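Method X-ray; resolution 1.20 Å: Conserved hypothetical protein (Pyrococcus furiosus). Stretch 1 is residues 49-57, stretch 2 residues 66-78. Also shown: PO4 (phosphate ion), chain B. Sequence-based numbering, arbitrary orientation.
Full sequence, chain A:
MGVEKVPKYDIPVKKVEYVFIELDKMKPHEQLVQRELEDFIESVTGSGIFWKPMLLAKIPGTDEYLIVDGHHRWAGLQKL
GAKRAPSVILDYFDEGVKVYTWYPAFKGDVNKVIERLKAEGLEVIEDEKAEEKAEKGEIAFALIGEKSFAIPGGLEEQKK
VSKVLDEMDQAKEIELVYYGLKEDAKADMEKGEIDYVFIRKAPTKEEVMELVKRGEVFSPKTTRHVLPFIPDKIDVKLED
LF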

# COMPACT_ATOMS: atom_id res chain seq x y z
N ILE A 49 2.06 2.11 22.37
CA ILE A 49 3.37 2.48 21.85
C ILE A 49 3.32 2.57 20.33
O ILE A 49 2.79 1.68 19.67
CB ILE A 49 4.45 1.44 22.27
CG1 ILE A 49 4.61 1.42 23.81
CG2 ILE A 49 5.79 1.72 21.61
CD1 ILE A 49 5.17 2.70 24.43
N PHE A 50 3.86 3.66 19.80
CA PHE A 50 4.06 3.85 18.37
C PHE A 50 5.52 3.57 18.10
O PHE A 50 6.39 4.25 18.61
CB PHE A 50 3.69 5.31 18.03
CG PHE A 50 3.64 5.60 16.56
CD1 PHE A 50 2.48 5.41 15.84
CD2 PHE A 50 4.75 6.06 15.90
CE1 PHE A 50 2.44 5.68 14.49
CE2 PHE A 50 4.69 6.33 14.51
CZ PHE A 50 3.55 6.14 13.84
N TRP A 51 5.79 2.54 17.32
CA TRP A 51 7.19 2.08 17.19
C TRP A 51 7.78 2.13 15.81
O TRP A 51 8.98 1.84 15.65
CB TRP A 51 7.36 0.70 17.79
CG TRP A 51 6.48 -0.30 17.27
CD1 TRP A 51 5.29 -0.72 17.83
CD2 TRP A 51 6.70 -1.14 16.12
NE1 TRP A 51 4.75 -1.73 17.07
CE2 TRP A 51 5.60 -2.01 16.02
CE3 TRP A 51 7.71 -1.24 15.15
CZ2 TRP A 51 5.48 -2.95 15.01
CZ3 TRP A 51 7.58 -2.18 14.15
CH2 TRP A 51 6.47 -3.01 14.09
N LYS A 52 6.99 2.46 14.80
CA LYS A 52 7.47 2.44 13.43
C LYS A 52 7.32 3.84 12.85
O LYS A 52 6.19 4.27 12.57
CB LYS A 52 6.68 1.42 12.59
CG LYS A 52 7.36 1.09 11.27
CD LYS A 52 6.64 -0.03 10.50
CE LYS A 52 7.31 -0.29 9.15
NZ LYS A 52 6.72 -1.46 8.42
N PRO A 53 8.43 4.57 12.66
CA PRO A 53 8.31 5.98 12.25
C PRO A 53 7.68 6.11 10.88
O PRO A 53 7.84 5.23 10.03
CB PRO A 53 9.76 6.47 12.22
CG PRO A 53 10.57 5.24 11.99
CD PRO A 53 9.85 4.14 12.75
N MET A 54 6.98 7.20 10.66
CA MET A 54 6.59 7.57 9.32
C MET A 54 7.84 7.77 8.48
O MET A 54 8.86 8.22 9.00
CB MET A 54 5.84 8.89 9.34
CG MET A 54 4.54 8.91 10.14
SD MET A 54 3.23 7.82 9.44
CE MET A 54 3.05 8.61 7.82
N LEU A 55 7.76 7.45 7.20
CA LEU A 55 8.77 7.90 6.23
C LEU A 55 8.13 8.95 5.36
O LEU A 55 7.06 8.70 4.79
CB LEU A 55 9.29 6.75 5.35
CG LEU A 55 9.87 5.56 6.10
CD1 LEU A 55 10.37 4.49 5.10
CD2 LEU A 55 10.96 5.98 7.06
N LEU A 56 8.77 10.12 5.30
CA LEU A 56 8.24 11.28 4.62
C LEU A 56 9.27 11.87 3.68
O LEU A 56 10.47 11.68 3.86
CB LEU A 56 7.90 12.38 5.63
CG LEU A 56 6.89 12.03 6.73
CD1 LEU A 56 6.71 13.27 7.63
CD2 LEU A 56 5.57 11.58 6.19
N ALA A 57 8.80 12.64 2.71
CA ALA A 57 9.68 13.44 1.84
C ALA A 57 9.00 14.77 1.58
O ALA A 57 7.81 14.82 1.32
CB ALA A 57 9.93 12.73 0.53
N LEU A 66 5.10 14.41 1.36
CA LEU A 66 4.64 13.15 0.82
C LEU A 66 4.81 12.07 1.86
O LEU A 66 5.89 11.90 2.40
CB LEU A 66 5.49 12.81 -0.41
CG LEU A 66 5.38 11.40 -0.99
CD1 LEU A 66 3.97 11.13 -1.54
CD2 LEU A 66 6.44 11.20 -2.05
N ILE A 67 3.74 11.32 2.13
CA ILE A 67 3.86 10.09 2.90
C ILE A 67 4.51 9.07 1.97
O ILE A 67 3.93 8.68 0.98
CB ILE A 67 2.50 9.58 3.40
CG1 ILE A 67 1.88 10.57 4.42
CG2 ILE A 67 2.68 8.20 4.02
CD1 ILE A 67 0.46 10.25 4.80
N VAL A 68 5.70 8.63 2.33
CA VAL A 68 6.41 7.58 1.59
C VAL A 68 5.91 6.24 2.14
O VAL A 68 5.50 5.38 1.40
CB VAL A 68 7.93 7.76 1.69
CG1 VAL A 68 8.65 6.59 1.08
CG2 VAL A 68 8.33 9.04 1.01
N ASP A 69 5.96 6.09 3.46
CA ASP A 69 5.49 4.91 4.14
C ASP A 69 4.78 5.31 5.41
O ASP A 69 5.29 6.12 6.17
CB ASP A 69 6.67 3.97 4.49
CG ASP A 69 6.21 2.70 5.11
OD1 ASP A 69 5.40 1.99 4.48
OD2 ASP A 69 6.55 2.37 6.26
N GLY A 70 3.62 4.71 5.64
CA GLY A 70 2.85 4.93 6.87
C GLY A 70 1.45 5.49 6.69
O GLY A 70 0.93 6.11 7.60
N HIS A 71 0.80 5.22 5.57
CA HIS A 71 -0.56 5.70 5.36
C HIS A 71 -1.53 5.25 6.44
O HIS A 71 -2.34 6.03 6.91
CB HIS A 71 -1.11 5.27 3.99
CG HIS A 71 -0.43 5.93 2.83
ND1 HIS A 71 0.76 5.48 2.31
CD2 HIS A 71 -0.77 7.03 2.12
CE1 HIS A 71 1.11 6.28 1.31
NE2 HIS A 71 0.21 7.24 1.18
N HIS A 72 -1.47 3.98 6.82
CA HIS A 72 -2.40 3.45 7.81
C HIS A 72 -2.11 4.00 9.19
O HIS A 72 -3.05 4.26 9.96
CB HIS A 72 -2.45 1.93 7.76
CG HIS A 72 -2.98 1.40 6.47
ND1 HIS A 72 -2.20 1.21 5.36
CD2 HIS A 72 -4.24 1.08 6.11
CE1 HIS A 72 -2.96 0.77 4.38
NE2 HIS A 72 -4.20 0.68 4.81
N ARG A 73 -0.83 4.20 9.51
CA ARG A 73 -0.43 4.84 10.76
C ARG A 73 -0.90 6.29 10.85
O ARG A 73 -1.49 6.71 11.84
CB ARG A 73 1.10 4.75 10.92
CG ARG A 73 1.58 3.30 11.01
CD ARG A 73 3.03 3.07 11.41
NE ARG A 73 4.06 3.62 10.57
CZ ARG A 73 4.56 3.08 9.44
NH1 ARG A 73 4.04 2.00 8.87
NH2 ARG A 73 5.56 3.68 8.86
N TRP A 74 -0.69 7.05 9.78
CA TRP A 74 -1.16 8.43 9.71
C TRP A 74 -2.67 8.52 9.83
O TRP A 74 -3.20 9.29 10.65
CB TRP A 74 -0.68 9.06 8.38
CG TRP A 74 -1.38 10.30 7.94
CD1 TRP A 74 -1.15 11.57 8.36
CD2 TRP A 74 -2.36 10.38 6.91
NE1 TRP A 74 -1.98 12.44 7.67
CE2 TRP A 74 -2.72 11.73 6.77
CE3 TRP A 74 -2.97 9.44 6.06
CZ2 TRP A 74 -3.66 12.16 5.82
CZ3 TRP A 74 -3.90 9.86 5.14
CH2 TRP A 74 -4.23 11.20 5.02
N ALA A 75 -3.37 7.71 9.06
CA ALA A 75 -4.82 7.77 9.05
C ALA A 75 -5.39 7.29 10.39
O ALA A 75 -6.38 7.85 10.88
CB ALA A 75 -5.38 6.95 7.89
N GLY A 76 -4.78 6.27 10.99
CA GLY A 76 -5.23 5.79 12.28
C GLY A 76 -5.03 6.82 13.37
O GLY A 76 -5.91 7.04 14.20
N LEU A 77 -3.88 7.47 13.37
CA LEU A 77 -3.62 8.52 14.32
C LEU A 77 -4.58 9.69 14.15
O LEU A 77 -5.05 10.26 15.13
CB LEU A 77 -2.17 9.00 14.23
CG LEU A 77 -1.10 8.03 14.76
CD1 LEU A 77 0.26 8.61 14.49
CD2 LEU A 77 -1.29 7.67 16.25
N GLN A 78 -4.86 10.08 12.91
CA GLN A 78 -5.83 11.14 12.67
C GLN A 78 -7.19 10.74 13.19
O GLN A 78 -7.87 11.54 13.86
CB GLN A 78 -5.89 11.55 11.19
CG GLN A 78 -4.65 12.37 10.77
CD GLN A 78 -4.88 13.32 9.64
OE1 GLN A 78 -4.41 14.47 9.66
NE2 GLN A 78 -5.55 12.85 8.65
P PO4 B . 1.08 2.11 3.87
O1 PO4 B . -0.06 2.17 2.70
O2 PO4 B . 0.28 2.15 5.23
O3 PO4 B . 1.83 0.83 3.71
O4 PO4 B . 1.97 3.34 3.73
O HOH W 1 8.38 3.04 8.30

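The two stretches pair as antiparallel strands and then diverge, with stretch 2 turning into a helix that packs back over the start of stretch 1. A57 and L66 form a hydrogen-bonded pair, A57 N to L66 O at 3.0 Å and L66 N to A57 O at 2.7 Å. Between L55 and L56 the register slips by one residue in a β-bulge: L55 O accepts from both V68 N (2.8 Å) and D69 N (3.1 Å), while L55 N donates to D69 O (3.0 Å). The bulge places V68 beside L55, their CB atoms 4.0 Å apart, and V68 CG2 also lies 4.1 Å from A57 CB.

R73, on the first turn of the helix, covers the most surface. Its CA-to-CB bond points toward stretch 1, and its guanidinium ties the loop of stretch 1 to D69, just before the helix: NH2 donates to P53 O (3.0 Å) and forms a salt bridge with D69 OD2 (3.1 Å). Water 1 donates to the same two acceptors, P53 O and D69 OD2, each at 2.8 Å. The aliphatic part of K52 lies over one face of the guanidinium, with K52 CD 3.7 Å from R73 NH1. Nearer the backbone, R73 CB meets the edge of the F50 ring at CE1 (3.9 Å), and the same F50 CE1 touches L77 CD1 one helical turn on (3.7 Å).

M54 fills the angle between strand and helix. Although its CA-to-CB bond points away, the side chain folds back through three m rotamers, bringing CE to 3.8 Å from both I67 CG2 and W74 CB. G70, at the N-cap, leaves room for this: a CB there would sit 2.6 Å from M54 SD, and its backbone angles independently call for glycine. L55 completes the packing, its CD1 3.8 Å from D69 CB.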